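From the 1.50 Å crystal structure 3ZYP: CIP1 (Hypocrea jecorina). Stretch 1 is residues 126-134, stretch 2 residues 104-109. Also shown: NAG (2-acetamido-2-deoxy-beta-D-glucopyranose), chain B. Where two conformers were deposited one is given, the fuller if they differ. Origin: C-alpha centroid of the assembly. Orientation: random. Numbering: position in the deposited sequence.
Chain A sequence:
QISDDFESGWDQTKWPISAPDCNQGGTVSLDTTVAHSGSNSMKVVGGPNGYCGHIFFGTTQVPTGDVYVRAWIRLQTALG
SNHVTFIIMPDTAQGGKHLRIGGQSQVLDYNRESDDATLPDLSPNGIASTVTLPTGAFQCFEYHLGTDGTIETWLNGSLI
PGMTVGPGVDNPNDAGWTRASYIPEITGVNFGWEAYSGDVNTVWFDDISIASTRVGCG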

# COMPACT_ATOMS: atom_id res chain seq x y z
N GLY A 126 -15.45 -1.87 12.68
CA GLY A 126 -14.21 -2.06 11.93
C GLY A 126 -13.78 -0.78 11.23
O GLY A 126 -12.62 -0.39 11.31
N ILE A 127 -14.72 -0.12 10.58
CA ILE A 127 -14.47 1.14 9.86
C ILE A 127 -13.97 2.21 10.85
O ILE A 127 -13.00 2.93 10.56
CB ILE A 127 -15.73 1.61 9.09
CG1 ILE A 127 -15.92 0.71 7.86
CG2 ILE A 127 -15.61 3.08 8.64
CD1 ILE A 127 -17.29 0.83 7.20
N ALA A 128 -14.59 2.26 12.02
CA ALA A 128 -14.19 3.19 13.09
C ALA A 128 -12.79 2.94 13.65
O ALA A 128 -12.16 3.85 14.19
CB ALA A 128 -15.24 3.18 14.20
N SER A 129 -12.29 1.70 13.49
CA SER A 129 -11.00 1.29 14.03
C SER A 129 -9.86 1.56 13.06
O SER A 129 -8.70 1.49 13.44
CB SER A 129 -11.02 -0.20 14.40
OG SER A 129 -10.93 -1.06 13.26
N THR A 130 -10.19 1.88 11.82
CA THR A 130 -9.17 2.26 10.86
C THR A 130 -9.30 3.76 10.60
O THR A 130 -10.03 4.44 11.32
CB THR A 130 -9.15 1.35 9.60
OG1 THR A 130 -8.10 1.78 8.71
CG2 THR A 130 -10.49 1.32 8.87
N VAL A 131 -8.59 4.29 9.61
CA VAL A 131 -8.59 5.73 9.36
C VAL A 131 -8.64 6.01 7.87
O VAL A 131 -8.37 5.14 7.04
CB VAL A 131 -7.32 6.44 9.97
CG1 VAL A 131 -7.30 6.32 11.49
CG2 VAL A 131 -6.04 5.88 9.37
N THR A 132 -8.99 7.26 7.56
CA THR A 132 -8.90 7.81 6.22
C THR A 132 -7.45 8.16 5.90
O THR A 132 -6.62 8.30 6.79
CB THR A 132 -9.78 9.08 6.10
OG1 THR A 132 -9.28 9.92 5.05
CG2 THR A 132 -9.75 9.86 7.39
N LEU A 133 -7.14 8.27 4.62
CA LEU A 133 -5.87 8.83 4.23
C LEU A 133 -6.13 10.30 3.91
O LEU A 133 -6.85 10.58 2.95
CB LEU A 133 -5.31 8.07 3.02
CG LEU A 133 -3.92 8.45 2.51
CD1 LEU A 133 -2.87 8.31 3.62
CD2 LEU A 133 -3.61 7.57 1.30
N PRO A 134 -5.55 11.24 4.71
CA PRO A 134 -5.72 12.66 4.38
C PRO A 134 -5.13 12.99 3.01
O PRO A 134 -4.18 12.32 2.58
CB PRO A 134 -4.92 13.37 5.48
CG PRO A 134 -4.95 12.43 6.62
CD PRO A 134 -4.82 11.06 5.98
C1 NAG B . -0.16 13.51 8.74
C2 NAG B . -1.57 14.03 9.02
C3 NAG B . -2.04 14.95 7.90
C4 NAG B . -0.97 15.95 7.46
C5 NAG B . 0.41 15.27 7.30
C6 NAG B . 1.54 16.25 6.95
C7 NAG B . -3.43 12.86 10.03
C8 NAG B . -4.35 11.68 10.02
N2 NAG B . -2.50 12.91 9.09
O3 NAG B . -3.24 15.62 8.25
O4 NAG B . -1.43 16.51 6.26
O5 NAG B . 0.70 14.61 8.51
O6 NAG B . 2.73 15.57 6.61
O7 NAG B . -3.57 13.73 10.89
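Stretch 2 104-109: QSQVLD

What shape does stretch 2 take as it meets stretch 1? Gln104 to Val107 form a type I' beta turn, in which Ser105 and Gln106 both adopt positive phi. The turn is closed by paired backbone hydrogen bonds, Gln104 N to Val107 O at 3.0 Å and Val107 N to Gln104 O at 3.1 Å. From Val107 the chain runs on as a strand, beside the loop that follows the helix of stretch 1.

What fixes the strand against that loop? Leu108 holds it at two backbone atoms. Leu108 N donates to Val131 O at 2.8 Å, nearly straight at 175°, and Leu108 O accepts from Thr130 OG1, also at 2.8 Å.

Which bumps fill which hollows? Val107 lodges between helix and loop: its CG1 lies 4.0 Å from Ile127 CG2, and its CG2 packs 3.5 Å from Thr130 CG2. Farther back, at the turn, Ser105 CB meets Ile127 CD1 at 3.8 Å.

Where does the end of Leu108 rest? Both methyls pack against Leu133 CB, Leu108 CD2 at 4.1 Å and Leu108 CD1 at 4.2 Å, and Leu108 CD1 also lies 4.2 Å from Val131 CG2. Leu108 CD1 also lies 4.2 Å from Thr132 O, so the leucine tip nestles against three successive loop residues.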

# COMPACT_ATOMS: atom_id res chain seq x y z
N GLN A 104 -11.46 1.30 1.01
CA GLN A 104 -12.84 0.85 0.76
C GLN A 104 -13.68 1.45 1.85
O GLN A 104 -13.21 1.61 2.98
CB GLN A 104 -12.96 -0.67 0.73
CG GLN A 104 -14.35 -1.12 0.22
CD GLN A 104 -14.40 -2.56 -0.24
OE1 GLN A 104 -13.43 -3.31 -0.17
NE2 GLN A 104 -15.57 -2.96 -0.74
N SER A 105 -14.91 1.83 1.52
CA SER A 105 -15.80 2.49 2.48
C SER A 105 -15.10 3.70 3.12
O SER A 105 -15.23 3.93 4.33
CB SER A 105 -16.28 1.51 3.55
OG SER A 105 -16.86 0.35 2.96
N GLN A 106 -14.36 4.43 2.29
CA GLN A 106 -13.72 5.70 2.66
C GLN A 106 -12.56 5.60 3.65
O GLN A 106 -12.08 6.62 4.14
CB GLN A 106 -14.77 6.70 3.19
CG GLN A 106 -15.82 7.08 2.15
CD GLN A 106 -16.80 8.11 2.68
OE1 GLN A 106 -17.62 7.80 3.54
NE2 GLN A 106 -16.71 9.33 2.17
N VAL A 107 -12.07 4.39 3.91
CA VAL A 107 -11.01 4.18 4.90
C VAL A 107 -9.94 3.24 4.36
O VAL A 107 -10.15 2.53 3.37
CB VAL A 107 -11.54 3.64 6.25
CG1 VAL A 107 -12.40 4.69 6.98
CG2 VAL A 107 -12.30 2.30 6.08
N LEU A 108 -8.78 3.26 5.01
CA LEU A 108 -7.68 2.37 4.66
C LEU A 108 -7.93 0.94 5.13
O LEU A 108 -8.53 0.71 6.19
CB LEU A 108 -6.37 2.89 5.27
CG LEU A 108 -5.88 4.21 4.70
CD1 LEU A 108 -4.78 4.75 5.58
CD2 LEU A 108 -5.38 4.01 3.26
N ASP A 109 -7.45 -0.02 4.34
CA ASP A 109 -7.49 -1.43 4.76
C ASP A 109 -6.47 -2.27 4.01
O ASP A 109 -5.85 -1.79 3.05
CB ASP A 109 -8.90 -2.03 4.62
CG ASP A 109 -9.33 -2.25 3.19
OD1 ASP A 109 -8.75 -1.67 2.24
OD2 ASP A 109 -10.31 -3.01 3.04